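PDB 5IMY: vaginolysin from Gardnerella vaginalis, which probably acts as a secreted cholesterol-dependent cytolysin, binding cholesterol in host membranes and perforating them. Local coordinates for residues Ile116-Asp121 with Tyr219-Asp224; Val89-Leu94 with Ser257-Gly262; Arg456-Arg461 with Leu479-Ala484; Thr383-Gly388 with Thr471-Gly476; Val65-Lys70 with Ile370-Ser375. All blocks are in the same frame, centred on the assembly; numbering follows the deposited sequence.

Contact 1: Ile116-Asp121 with Tyr219-Asp224; sequences ITLSVD and YTVSVD
Asp121 and Thr220 are joined at one end of this antiparallel pair by a direct side-chain bond, a water and a weak backbone bond. Thr220 N donates to Asp121 OD1 at 2.7 Å along an almost straight line (175° at the hydrogen), meeting the oxygen from above the carboxylate plane. The water bridges Asp121 OD2 and Thr220 OG1. Asp121 CG sits between its own backbone N and carbonyl carbon (chi1 64°), which folds the carboxylate toward the neighbouring strand; the return bond from Asp121 N to Thr220 O is the weak one. Ser119 and Ser222 form the hydrogen-bonded pair, with Ser222 N to Ser119 O at 2.7 Å and Ser119 N to Ser222 O at 2.8 Å. Further along, Asp224 N reaches Thr117 O at 3.2 Å.

The apolar contacts are divided between branches. Val223 CG1 meets Ile116 CD1 at 3.6 Å, the two side chains crossing at about a right angle, whereas Val223 CG2 touches Leu118 CD2 at 3.9 Å. Val120 CG2 approaches Tyr219 CD1 obliquely at 3.8 Å. Helix 139-158 packs on this apolar side: Val142 touches Leu118, Val146 touches Val221, and Leu149 touches Val120. The Tyr219 ring also meets that of Tyr261. Strands 131-134 and 253-261 extend the hydrogen bonding outward, so the pair is an interior part of a large antiparallel sheet backed by a helix, consistent with the central sheet of the MACPF/CDC fold.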
# COMPACT_ATOMS: atom_id res chain seq x y z
N ILE A 116 -19.08 -6.50 56.68
CA ILE A 116 -19.42 -6.39 55.27
C ILE A 116 -20.05 -7.69 54.81
O ILE A 116 -19.69 -8.78 55.28
CB ILE A 116 -18.17 -6.03 54.42
CG1 ILE A 116 -18.57 -5.75 52.98
CG2 ILE A 116 -17.13 -7.14 54.50
CD1 ILE A 116 -17.61 -4.80 52.28
N THR A 117 -21.01 -7.58 53.90
CA THR A 117 -21.75 -8.73 53.40
C THR A 117 -21.28 -9.09 52.00
O THR A 117 -21.27 -8.24 51.11
CB THR A 117 -23.26 -8.45 53.39
OG1 THR A 117 -23.71 -8.19 54.72
CG2 THR A 117 -24.03 -9.63 52.81
N LEU A 118 -20.89 -10.35 51.82
CA LEU A 118 -20.48 -10.87 50.53
C LEU A 118 -21.58 -11.73 49.94
O LEU A 118 -22.43 -12.27 50.65
CB LEU A 118 -19.20 -11.70 50.67
CG LEU A 118 -18.09 -11.08 51.51
CD1 LEU A 118 -16.88 -12.00 51.54
CD2 LEU A 118 -17.72 -9.70 50.98
N SER A 119 -21.56 -11.85 48.61
CA SER A 119 -22.51 -12.70 47.91
C SER A 119 -21.81 -13.43 46.78
O SER A 119 -20.86 -12.91 46.18
CB SER A 119 -23.69 -11.91 47.35
OG SER A 119 -24.42 -12.73 46.47
N VAL A 120 -22.29 -14.63 46.49
CA VAL A 120 -21.76 -15.47 45.42
C VAL A 120 -22.89 -15.78 44.46
O VAL A 120 -24.02 -16.07 44.89
CB VAL A 120 -21.11 -16.76 45.97
CG1 VAL A 120 -22.16 -17.65 46.63
CG2 VAL A 120 -20.38 -17.50 44.87
N ASP A 121 -22.60 -15.73 43.17
CA ASP A 121 -23.62 -15.85 42.12
C ASP A 121 -23.77 -17.27 41.61
O ASP A 121 -23.92 -17.49 40.41
CB ASP A 121 -23.27 -14.90 40.98
CG ASP A 121 -21.97 -15.26 40.29
OD1 ASP A 121 -21.20 -16.08 40.84
OD2 ASP A 121 -21.72 -14.73 39.19
N TYR A 219 -17.57 -18.55 39.00
CA TYR A 219 -18.47 -17.76 39.82
C TYR A 219 -17.75 -16.51 40.29
O TYR A 219 -16.52 -16.41 40.21
CB TYR A 219 -18.99 -18.57 41.02
CG TYR A 219 -17.90 -19.20 41.85
CD1 TYR A 219 -17.25 -18.47 42.85
CD2 TYR A 219 -17.51 -20.51 41.65
CE1 TYR A 219 -16.25 -19.05 43.61
CE2 TYR A 219 -16.52 -21.10 42.41
CZ TYR A 219 -15.89 -20.36 43.39
OH TYR A 219 -14.89 -20.93 44.15
N THR A 220 -18.53 -15.56 40.78
CA THR A 220 -18.02 -14.27 41.22
C THR A 220 -18.51 -14.00 42.63
O THR A 220 -19.69 -14.16 42.93
CB THR A 220 -18.48 -13.15 40.27
OG1 THR A 220 -17.88 -13.34 38.98
CG2 THR A 220 -18.09 -11.78 40.81
N VAL A 221 -17.59 -13.59 43.50
CA VAL A 221 -17.92 -13.16 44.86
C VAL A 221 -17.98 -11.64 44.85
O VAL A 221 -17.00 -10.97 44.51
CB VAL A 221 -16.90 -13.67 45.88
CG1 VAL A 221 -17.25 -13.17 47.28
CG2 VAL A 221 -16.82 -15.19 45.85
N SER A 222 -19.14 -11.09 45.22
CA SER A 222 -19.40 -9.67 45.10
C SER A 222 -19.71 -9.07 46.47
O SER A 222 -20.10 -9.77 47.41
CB SER A 222 -20.56 -9.40 44.14
OG SER A 222 -21.00 -8.06 44.23
N VAL A 223 -19.53 -7.76 46.56
CA VAL A 223 -19.80 -6.99 47.77
C VAL A 223 -21.14 -6.29 47.62
O VAL A 223 -21.49 -5.82 46.53
CB VAL A 223 -18.67 -5.98 48.04
CG1 VAL A 223 -19.10 -4.93 49.06
CG2 VAL A 223 -17.42 -6.71 48.51
N ASP A 224 -21.89 -6.20 48.72
CA ASP A 224 -23.19 -5.56 48.70
C ASP A 224 -23.06 -4.04 48.76
O ASP A 224 -22.04 -3.50 49.21
CB ASP A 224 -24.04 -6.05 49.88
CG ASP A 224 -25.08 -7.08 49.46
OD1 ASP A 224 -25.62 -6.97 48.34
OD2 ASP A 224 -25.35 -8.01 50.25
O HOH W 1 -19.74 -14.66 37.55

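Contact 2: Val89-Leu94 with Ser257-Gly262; sequences VYPGAL and SNVAYG
Pro91 packs on Val259 from the second position of a type II turn, Tyr90 to Ala93, which is closed by Ala93 N to Tyr90 O at 3.1 Å. Gly92 takes the third position with phi 99° and psi -1°, where a beta carbon would collide with the carbonyl oxygen of Pro91. The contact between the segments is apolar. Val259 directs its side chain at the turn, and its CG2 branch does the touching: it lies 3.7 Å from Pro91 CD, the two side chains crossing at about a right angle. The same methyl is 4.3 Å from Val89 CG1. Tyr261 adds its OH, 4.2 Å from Pro91 CD. Tyr90 points away from Val259, and Ala93 CB sits over the centre of one face of the Tyr90 ring, 3.4 Å above its plane. Gly92 and Ala93 hydrogen-bond through their backbones to Val256, tying the turn to strand 253-261. Pro91 and Tyr261 also touch Val221 of strand 208-223, helix 139-158 packs on both through Val142 and Val146, and Pro347 of strand 347-354 touches Val259 and Tyr261.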
# COMPACT_ATOMS: atom_id res chain seq x y z
N VAL A 89 -5.79 -8.86 47.75
CA VAL A 89 -6.95 -8.84 46.87
C VAL A 89 -8.00 -9.75 47.49
O VAL A 89 -7.85 -10.98 47.51
CB VAL A 89 -6.61 -9.29 45.45
CG1 VAL A 89 -7.87 -9.38 44.59
CG2 VAL A 89 -5.62 -8.31 44.83
N TYR A 90 -9.07 -9.15 48.01
CA TYR A 90 -10.20 -9.91 48.50
C TYR A 90 -11.44 -9.03 48.40
O TYR A 90 -11.32 -7.80 48.44
CB TYR A 90 -10.00 -10.38 49.95
CG TYR A 90 -9.54 -9.31 50.92
CD1 TYR A 90 -10.45 -8.58 51.67
CD2 TYR A 90 -8.19 -9.05 51.10
CE1 TYR A 90 -10.03 -7.61 52.57
CE2 TYR A 90 -7.76 -8.08 51.99
CZ TYR A 90 -8.68 -7.37 52.72
OH TYR A 90 -8.24 -6.41 53.60
N PRO A 91 -12.62 -9.62 48.24
CA PRO A 91 -13.85 -8.82 48.28
C PRO A 91 -13.92 -7.96 49.53
O PRO A 91 -13.84 -8.49 50.65
CB PRO A 91 -14.96 -9.87 48.25
CG PRO A 91 -14.34 -11.07 47.61
CD PRO A 91 -12.90 -11.05 48.00
N GLY A 92 -14.04 -6.65 49.37
CA GLY A 92 -14.14 -5.74 50.49
C GLY A 92 -12.86 -5.04 50.89
O GLY A 92 -12.88 -4.24 51.83
N ALA A 93 -11.75 -5.30 50.20
CA ALA A 93 -10.50 -4.64 50.53
C ALA A 93 -10.50 -3.20 50.05
O ALA A 93 -11.14 -2.86 49.05
CB ALA A 93 -9.32 -5.39 49.91
N LEU A 94 -9.78 -2.34 50.78
CA LEU A 94 -9.67 -0.93 50.46
C LEU A 94 -8.26 -0.63 49.95
O LEU A 94 -7.28 -1.03 50.58
CB LEU A 94 -9.97 -0.06 51.68
CG LEU A 94 -11.41 -0.03 52.19
CD1 LEU A 94 -11.47 0.72 53.51
CD2 LEU A 94 -12.33 0.62 51.17
N SER A 257 -15.05 -4.45 44.57
CA SER A 257 -16.49 -4.72 44.55
C SER A 257 -16.78 -6.19 44.26
O SER A 257 -17.80 -6.71 44.72
CB SER A 257 -17.18 -3.82 43.52
OG SER A 257 -16.25 -3.33 42.56
N ASN A 258 -15.92 -6.86 43.50
CA ASN A 258 -16.12 -8.28 43.26
C ASN A 258 -14.80 -8.91 42.83
O ASN A 258 -13.90 -8.23 42.32
CB ASN A 258 -17.20 -8.54 42.20
CG ASN A 258 -16.70 -8.31 40.78
OD1 ASN A 258 -15.98 -9.13 40.22
ND2 ASN A 258 -17.11 -7.19 40.19
N VAL A 259 -14.70 -10.22 43.04
CA VAL A 259 -13.56 -11.02 42.63
C VAL A 259 -14.08 -12.23 41.88
O VAL A 259 -14.97 -12.94 42.37
CB VAL A 259 -12.70 -11.46 43.84
CG1 VAL A 259 -11.62 -12.45 43.41
CG2 VAL A 259 -12.07 -10.25 44.50
N ALA A 260 -13.54 -12.46 40.69
CA ALA A 260 -13.92 -13.60 39.87
C ALA A 260 -13.04 -14.80 40.21
O ALA A 260 -11.82 -14.65 40.41
CB ALA A 260 -13.81 -13.26 38.39
N TYR A 261 -13.65 -15.97 40.28
CA TYR A 261 -12.95 -17.21 40.60
C TYR A 261 -13.05 -18.17 39.44
O TYR A 261 -14.10 -18.28 38.79
CB TYR A 261 -13.53 -17.85 41.87
CG TYR A 261 -13.23 -17.09 43.13
CD1 TYR A 261 -12.22 -17.49 43.99
CD2 TYR A 261 -13.95 -15.95 43.47
CE1 TYR A 261 -11.93 -16.79 45.15
CE2 TYR A 261 -13.68 -15.24 44.63
CZ TYR A 261 -12.67 -15.67 45.46
OH TYR A 261 -12.39 -14.97 46.61
N GLY A 262 -11.96 -18.87 39.16
CA GLY A 262 -11.96 -19.86 38.11
C GLY A 262 -10.58 -20.28 37.65
O GLY A 262 -9.74 -20.67 38.46

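Contact 3: Arg456-Arg461 with Leu479-Ala484; sequences RTVYDR and LWPRVA
Arg456 and Pro481 meet tip to tip, the arginine extended and Pro481 CD lying over one face of the guanidinium. Arg456 NH2 is 3.1 Å from Pro481 CD, and Arg456 NH1 donates to Leu479 O at 3.1 Å. That bond is bent, 135° at the hydrogen, and its donor stands 56° out of the carbonyl plane, away from the lone-pair directions. Val458 divides its methyls: the side chain crosses Pro481 obliquely, with Val458 CG2 4.1 Å from Pro481 CB, while Val458 and Val483 slide past each other in opposite directions, Val458 CG1 3.8 Å from Val483 CG1. The contact thereby joins the two sheets of the C-terminal beta sandwich, one holding strand 460-464 and the other strand 480-485. Arg456 ends the tryptophan-rich undecapeptide of the family, and Leu479 probably corresponds to the leucine of the Thr-Leu pair with which relatives recognise cholesterol. Tyr459 crosses Val483 at about a right angle, its CB 4.0 Å from Val483 CG2. Beyond the valine, Tyr459 OH hydrogen-bonds Glu485 OE2, and Ile472 touches both Tyr459 and Val483.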
# COMPACT_ATOMS: atom_id res chain seq x y z
N ARG A 456 -7.34 -21.14 -35.60
CA ARG A 456 -8.28 -22.00 -34.89
C ARG A 456 -7.87 -22.09 -33.42
O ARG A 456 -6.74 -22.49 -33.12
CB ARG A 456 -8.33 -23.39 -35.52
CG ARG A 456 -8.98 -24.44 -34.65
CD ARG A 456 -9.18 -25.73 -35.42
NE ARG A 456 -9.60 -26.83 -34.55
CZ ARG A 456 -9.98 -28.03 -34.99
NH1 ARG A 456 -9.99 -28.29 -36.30
NH2 ARG A 456 -10.34 -28.97 -34.13
N THR A 457 -8.79 -21.74 -32.53
CA THR A 457 -8.46 -21.61 -31.11
C THR A 457 -8.37 -22.98 -30.45
O THR A 457 -9.36 -23.72 -30.41
CB THR A 457 -9.50 -20.74 -30.40
OG1 THR A 457 -9.51 -19.43 -30.97
CG2 THR A 457 -9.19 -20.64 -28.91
N VAL A 458 -7.19 -23.30 -29.93
CA VAL A 458 -7.00 -24.40 -28.99
C VAL A 458 -6.78 -23.78 -27.62
O VAL A 458 -6.02 -22.81 -27.49
CB VAL A 458 -5.80 -25.28 -29.39
CG1 VAL A 458 -5.83 -26.60 -28.62
CG2 VAL A 458 -5.78 -25.53 -30.90
N TYR A 459 -7.46 -24.30 -26.61
CA TYR A 459 -7.21 -23.90 -25.23
C TYR A 459 -7.28 -22.38 -25.03
O TYR A 459 -6.32 -21.67 -25.32
CB TYR A 459 -5.84 -24.41 -24.78
CG TYR A 459 -5.52 -24.10 -23.34
CD1 TYR A 459 -5.78 -25.03 -22.34
CD2 TYR A 459 -4.95 -22.89 -22.97
CE1 TYR A 459 -5.48 -24.75 -21.02
CE2 TYR A 459 -4.65 -22.60 -21.66
CZ TYR A 459 -4.92 -23.54 -20.69
OH TYR A 459 -4.62 -23.25 -19.38
N ASP A 460 -8.41 -21.89 -24.52
CA ASP A 460 -8.56 -20.48 -24.15
C ASP A 460 -9.06 -20.43 -22.72
O ASP A 460 -10.20 -20.81 -22.44
CB ASP A 460 -9.52 -19.75 -25.09
CG ASP A 460 -9.53 -18.25 -24.87
OD1 ASP A 460 -8.94 -17.79 -23.87
OD2 ASP A 460 -10.13 -17.53 -25.70
N ARG A 461 -8.21 -19.96 -21.80
CA ARG A 461 -8.55 -19.92 -20.39
C ARG A 461 -8.07 -18.62 -19.77
O ARG A 461 -7.04 -18.06 -20.16
CB ARG A 461 -7.94 -21.12 -19.64
CG ARG A 461 -8.98 -22.17 -19.26
CD ARG A 461 -8.37 -23.55 -19.09
NE ARG A 461 -7.92 -23.80 -17.72
CZ ARG A 461 -8.74 -24.10 -16.71
NH1 ARG A 461 -10.05 -24.17 -16.90
NH2 ARG A 461 -8.24 -24.32 -15.50
N LEU A 479 -6.13 -30.57 -38.22
CA LEU A 479 -7.57 -30.83 -38.27
C LEU A 479 -8.10 -31.44 -36.98
O LEU A 479 -9.29 -31.30 -36.70
CB LEU A 479 -7.90 -31.73 -39.46
CG LEU A 479 -7.92 -31.08 -40.84
CD1 LEU A 479 -8.19 -32.11 -41.92
CD2 LEU A 479 -8.95 -29.95 -40.93
N TRP A 480 -7.25 -32.10 -36.20
CA TRP A 480 -7.66 -32.69 -34.92
C TRP A 480 -6.58 -32.39 -33.89
O TRP A 480 -5.76 -33.25 -33.56
CB TRP A 480 -7.89 -34.20 -35.05
CG TRP A 480 -8.98 -34.56 -36.00
CD1 TRP A 480 -10.31 -34.66 -35.72
CD2 TRP A 480 -8.84 -34.88 -37.39
NE1 TRP A 480 -11.01 -35.02 -36.85
CE2 TRP A 480 -10.12 -35.16 -37.89
CE3 TRP A 480 -7.74 -34.96 -38.26
CZ2 TRP A 480 -10.35 -35.51 -39.22
CZ3 TRP A 480 -7.97 -35.30 -39.58
CH2 TRP A 480 -9.26 -35.58 -40.04
N PRO A 481 -6.57 -31.17 -33.35
CA PRO A 481 -5.56 -30.83 -32.35
C PRO A 481 -5.97 -31.31 -30.97
O PRO A 481 -7.15 -31.51 -30.67
CB PRO A 481 -5.51 -29.30 -32.42
CG PRO A 481 -6.89 -28.89 -32.92
CD PRO A 481 -7.58 -30.12 -33.48
N ARG A 482 -4.96 -31.49 -30.12
CA ARG A 482 -5.20 -31.95 -28.75
C ARG A 482 -4.30 -31.17 -27.80
O ARG A 482 -3.22 -30.71 -28.18
CB ARG A 482 -4.97 -33.46 -28.62
CG ARG A 482 -5.98 -34.28 -29.41
CD ARG A 482 -6.15 -35.70 -28.88
NE ARG A 482 -5.12 -36.61 -29.38
CZ ARG A 482 -5.15 -37.18 -30.58
NH1 ARG A 482 -6.15 -36.95 -31.42
NH2 ARG A 482 -4.17 -38.00 -30.94
N VAL A 483 -4.77 -31.03 -26.56
CA VAL A 483 -4.12 -30.19 -25.56
C VAL A 483 -4.44 -30.77 -24.19
O VAL A 483 -5.44 -31.47 -24.00
CB VAL A 483 -4.58 -28.71 -25.67
CG1 VAL A 483 -6.07 -28.59 -25.38
CG2 VAL A 483 -3.76 -27.81 -24.75
N ALA A 484 -3.58 -30.47 -23.21
CA ALA A 484 -3.75 -31.00 -21.87
C ALA A 484 -3.14 -30.06 -20.84
O ALA A 484 -2.21 -29.30 -21.15
CB ALA A 484 -3.12 -32.40 -21.75

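Contact 4: Thr383-Gly388 with Thr471-Gly476; sequences TLDHRG and TISNWG
His386 ND1 donates to Asn474 OD1 at 2.6 Å, linking the side chains of two neighbouring parallel strands in the C-terminal beta sandwich. The donor lies in the carbonyl plane of the amide, but the path is bent, 136° at the hydrogen, and the oxygen lies 26° out of the imidazole plane. Asn474 CG occupies the position between its backbone N and carbonyl carbon (chi1 55°), which turns the amide toward the histidine. Tyr390 meets the His386 ring, and Asn474 ND2 makes a weak bond to Tyr394 OH, a second polar partner for this buried amide. Parallel pairing is evident in the alternating bonds: Ile472 N to Thr383 O at 2.9 Å, Asp385 N to Ile472 O, Asn474 N to Asp385 O, and Arg387 N to Asn474 O at 2.8 Å. On the other face, Asp385 OD2 forms a salt bridge with Arg387 NE at 2.9 Å, and OD1 accepts from Asn428 ND2. Thr383 and Thr471 lie side by side, pointing the same way, with Thr383 CB 3.7 Å from Thr471 CB.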
# COMPACT_ATOMS: atom_id res chain seq x y z
N THR A 383 4.98 -23.66 -18.15
CA THR A 383 5.71 -24.42 -19.15
C THR A 383 4.81 -24.65 -20.36
O THR A 383 3.67 -25.10 -20.21
CB THR A 383 6.20 -25.75 -18.58
OG1 THR A 383 7.27 -25.50 -17.65
CG2 THR A 383 6.69 -26.70 -19.68
N LEU A 384 5.32 -24.35 -21.55
CA LEU A 384 4.61 -24.58 -22.80
C LEU A 384 5.35 -25.64 -23.61
O LEU A 384 6.55 -25.51 -23.85
CB LEU A 384 4.51 -23.29 -23.62
CG LEU A 384 4.15 -22.00 -22.88
CD1 LEU A 384 4.40 -20.81 -23.79
CD2 LEU A 384 2.72 -22.01 -22.39
N ASP A 385 4.63 -26.69 -24.01
CA ASP A 385 5.19 -27.75 -24.85
C ASP A 385 4.29 -27.92 -26.06
O ASP A 385 3.16 -28.38 -25.94
CB ASP A 385 5.32 -29.06 -24.07
CG ASP A 385 6.24 -30.05 -24.76
OD1 ASP A 385 7.19 -29.62 -25.44
OD2 ASP A 385 6.00 -31.27 -24.62
N HIS A 386 4.81 -27.55 -27.24
CA HIS A 386 4.06 -27.60 -28.49
C HIS A 386 4.66 -28.68 -29.38
O HIS A 386 5.71 -28.47 -29.99
CB HIS A 386 4.08 -26.23 -29.17
CG HIS A 386 3.66 -26.27 -30.61
ND1 HIS A 386 2.60 -27.03 -31.06
CD2 HIS A 386 4.17 -25.65 -31.70
CE1 HIS A 386 2.47 -26.87 -32.36
NE2 HIS A 386 3.41 -26.03 -32.78
N ARG A 387 3.98 -29.82 -29.46
CA ARG A 387 4.41 -30.92 -30.33
C ARG A 387 3.29 -31.30 -31.28
O ARG A 387 2.82 -32.44 -31.28
CB ARG A 387 4.86 -32.13 -29.49
CG ARG A 387 4.42 -32.08 -28.03
CD ARG A 387 4.57 -33.44 -27.36
NE ARG A 387 5.72 -33.50 -26.46
CZ ARG A 387 6.09 -34.60 -25.80
NH1 ARG A 387 5.41 -35.73 -25.94
NH2 ARG A 387 7.15 -34.57 -25.01
N GLY A 388 2.86 -30.35 -32.10
CA GLY A 388 1.73 -30.58 -33.00
C GLY A 388 2.09 -30.25 -34.43
O GLY A 388 2.82 -29.30 -34.70
N THR A 471 1.89 -26.57 -16.70
CA THR A 471 2.43 -26.97 -17.99
C THR A 471 1.28 -27.35 -18.91
O THR A 471 0.41 -28.14 -18.53
CB THR A 471 3.43 -28.13 -17.87
OG1 THR A 471 3.64 -28.72 -19.16
CG2 THR A 471 2.93 -29.18 -16.91
N ILE A 472 1.28 -26.77 -20.11
CA ILE A 472 0.21 -26.95 -21.09
C ILE A 472 0.83 -27.57 -22.33
O ILE A 472 1.58 -26.91 -23.05
CB ILE A 472 -0.49 -25.62 -21.42
CG1 ILE A 472 -0.88 -24.89 -20.13
CG2 ILE A 472 -1.72 -25.87 -22.29
CD1 ILE A 472 -1.45 -23.51 -20.35
N SER A 473 0.52 -28.84 -22.58
CA SER A 473 1.05 -29.57 -23.72
C SER A 473 -0.02 -29.69 -24.80
O SER A 473 -1.18 -30.00 -24.51
CB SER A 473 1.53 -30.96 -23.31
OG SER A 473 2.56 -30.87 -22.34
N ASN A 474 0.38 -29.44 -26.05
CA ASN A 474 -0.52 -29.55 -27.19
C ASN A 474 0.14 -30.38 -28.27
O ASN A 474 1.35 -30.26 -28.51
CB ASN A 474 -0.89 -28.16 -27.74
CG ASN A 474 0.32 -27.33 -28.10
OD1 ASN A 474 0.79 -27.35 -29.24
ND2 ASN A 474 0.84 -26.59 -27.13
N TRP A 475 -0.65 -31.23 -28.92
CA TRP A 475 -0.13 -32.14 -29.94
C TRP A 475 -1.24 -32.39 -30.96
O TRP A 475 -2.18 -31.61 -31.07
CB TRP A 475 0.40 -33.42 -29.28
CG TRP A 475 -0.67 -34.33 -28.74
CD1 TRP A 475 -1.21 -35.41 -29.36
CD2 TRP A 475 -1.31 -34.24 -27.46
NE1 TRP A 475 -2.16 -36.00 -28.56
CE2 TRP A 475 -2.24 -35.30 -27.38
CE3 TRP A 475 -1.19 -33.37 -26.37
CZ2 TRP A 475 -3.04 -35.51 -26.27
CZ3 TRP A 475 -2.00 -33.58 -25.26
CH2 TRP A 475 -2.91 -34.64 -25.22
N GLY A 476 -1.13 -33.49 -31.69
CA GLY A 476 -2.09 -33.82 -32.72
C GLY A 476 -1.76 -33.15 -34.04
O GLY A 476 -0.64 -32.68 -34.28

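Contact 5: Val65-Lys70 with Ile370-Ser375; sequences VEHQKK and IETKVS
His67 CG and Thr372 OG1 both stand anti to their carbonyl carbons (chi1 -41° and -61°), which sets the two side chains side by side and pointing the same way. Thr372 CG2 then lies over one face of the imidazole, 4.2 Å from its centroid and 19° off the normal, a CH-pi contact. Thr372 OG1 is 2.9 Å from His67 ND1, and it has a hydrogen-bonded partner in His203 ND1. On the sheet face that carries His67 and Thr372, Ile370 CG2 packs 3.8 Å from His67 CB, and Val65 CG1 meets Val374 CG2 at 4.0 Å. The backbones pair antiparallel: Glu66 and Lys373 exchange two bonds, with Glu66 N to Lys373 O at 3.0 Å, and Gln68 and Glu371 exchange two more. Strands 62-76 and 363-389 are long, consistent with the elongated connecting domain of these cytolysins. Ile405 of the second subunit packs on Glu66, and its Glu404 on Lys373. On the face that carries Gln68, the side chains of Lys70 and Lys373 converge on the Glu371 carboxylate. Lys70 NZ and Glu371 OE2 are modelled too close, so that bridge is doubtful, and the bond from Lys373 NZ is weak. If the grouping holds, two ammonium groups near one carboxylate may leave excess positive charge, which Glu66 could partly offset.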
# COMPACT_ATOMS: atom_id res chain seq x y z
N VAL A 65 9.13 -7.15 5.04
CA VAL A 65 8.84 -6.77 6.41
C VAL A 65 8.71 -5.25 6.45
O VAL A 65 9.54 -4.54 5.87
CB VAL A 65 9.92 -7.25 7.40
CG1 VAL A 65 10.08 -8.77 7.31
CG2 VAL A 65 11.25 -6.56 7.13
N GLU A 66 7.66 -4.76 7.10
CA GLU A 66 7.41 -3.32 7.17
C GLU A 66 7.19 -2.93 8.62
O GLU A 66 6.35 -3.52 9.31
CB GLU A 66 6.22 -2.92 6.30
CG GLU A 66 4.96 -2.48 7.03
CD GLU A 66 3.91 -1.92 6.09
OE1 GLU A 66 4.00 -2.21 4.88
OE2 GLU A 66 3.02 -1.18 6.56
N HIS A 67 7.95 -1.94 9.07
CA HIS A 67 7.88 -1.43 10.43
C HIS A 67 7.25 -0.04 10.41
O HIS A 67 7.56 0.77 9.53
CB HIS A 67 9.27 -1.36 11.06
CG HIS A 67 10.14 -2.54 10.75
ND1 HIS A 67 10.62 -3.38 11.72
CD2 HIS A 67 10.62 -3.01 9.57
CE1 HIS A 67 11.36 -4.33 11.16
NE2 HIS A 67 11.37 -4.12 9.85
N GLN A 68 6.35 0.22 11.36
CA GLN A 68 5.72 1.52 11.46
C GLN A 68 5.33 1.77 12.90
O GLN A 68 4.94 0.84 13.61
CB GLN A 68 4.50 1.63 10.53
CG GLN A 68 3.21 1.12 11.14
CD GLN A 68 2.24 0.60 10.10
OE1 GLN A 68 1.79 1.34 9.22
NE2 GLN A 68 1.92 -0.69 10.18
N LYS A 69 5.43 3.02 13.33
CA LYS A 69 5.18 3.38 14.71
C LYS A 69 3.68 3.44 14.96
O LYS A 69 2.96 4.18 14.28
CB LYS A 69 5.84 4.72 15.04
CG LYS A 69 5.53 5.26 16.42
CD LYS A 69 4.31 6.18 16.42
CE LYS A 69 4.34 7.12 17.61
NZ LYS A 69 3.01 7.25 18.26
N LYS A 70 3.21 2.67 15.93
CA LYS A 70 1.81 2.66 16.34
C LYS A 70 1.70 3.03 17.82
O LYS A 70 2.70 3.28 18.50
CB LYS A 70 1.17 1.29 16.09
CG LYS A 70 0.99 0.95 14.64
CD LYS A 70 -0.13 -0.06 14.48
CE LYS A 70 -0.23 -0.56 13.05
NZ LYS A 70 0.05 -2.00 13.01
N ILE A 370 6.66 0.08 17.92
CA ILE A 370 6.84 -0.15 16.50
C ILE A 370 6.32 -1.55 16.19
O ILE A 370 6.83 -2.54 16.74
CB ILE A 370 8.31 0.00 16.09
CG1 ILE A 370 8.67 1.48 15.97
CG2 ILE A 370 8.61 -0.72 14.77
CD1 ILE A 370 9.72 1.94 16.95
N GLU A 371 5.31 -1.64 15.34
CA GLU A 371 4.80 -2.94 14.90
C GLU A 371 5.45 -3.33 13.58
O GLU A 371 5.63 -2.50 12.69
CB GLU A 371 3.28 -2.92 14.73
CG GLU A 371 2.72 -4.31 14.43
CD GLU A 371 1.22 -4.32 14.21
OE1 GLU A 371 0.47 -4.49 15.20
OE2 GLU A 371 0.79 -4.15 13.05
N THR A 372 5.80 -4.61 13.47
CA THR A 372 6.30 -5.19 12.23
C THR A 372 5.24 -6.11 11.66
O THR A 372 4.68 -6.95 12.37
CB THR A 372 7.59 -5.98 12.46
OG1 THR A 372 8.58 -5.09 12.96
CG2 THR A 372 8.08 -6.61 11.16
N LYS A 373 4.96 -5.95 10.37
CA LYS A 373 4.13 -6.87 9.62
C LYS A 373 4.98 -7.56 8.56
O LYS A 373 6.08 -7.11 8.23
CB LYS A 373 2.96 -6.15 8.96
CG LYS A 373 1.78 -5.92 9.89
CD LYS A 373 0.65 -5.23 9.15
CE LYS A 373 -0.40 -4.68 10.10
NZ LYS A 373 -0.32 -3.20 10.18
N VAL A 374 4.47 -8.67 8.04
CA VAL A 374 5.21 -9.50 7.11
C VAL A 374 4.26 -10.02 6.04
O VAL A 374 3.10 -10.33 6.32
CB VAL A 374 5.92 -10.66 7.84
CG1 VAL A 374 4.91 -11.70 8.33
CG2 VAL A 374 6.97 -11.29 6.93
N SER A 375 4.76 -10.10 4.81
CA SER A 375 4.02 -10.67 3.70
C SER A 375 5.01 -11.30 2.74
O SER A 375 6.18 -10.93 2.69
CB SER A 375 3.17 -9.61 2.98
OG SER A 375 2.25 -10.21 2.09

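Overall arrangement
The five contacts form two clusters and a link. Contacts 1 and 2 lie 8 Å apart between centres and touch through strands 208-223 and 253-261, with Val223 N 2.7 Å from Ser257 O and Val221 O 2.8 Å from Val259 N. Contacts 3 and 4 are about 10 Å apart between centres in the beta sandwich, where Arg482 O lies 2.7 Å from Trp475 N and their segments alternate along the chain. The clusters are far apart, contacts 1 and 4 being about 78 Å from centre to centre. Contact 5 lies about 45 Å from each of these two and shares strand 363-389 with contact 4. Contact 3 includes Leu479 and so probably borders the cholesterol-recognition loop, as in relatives.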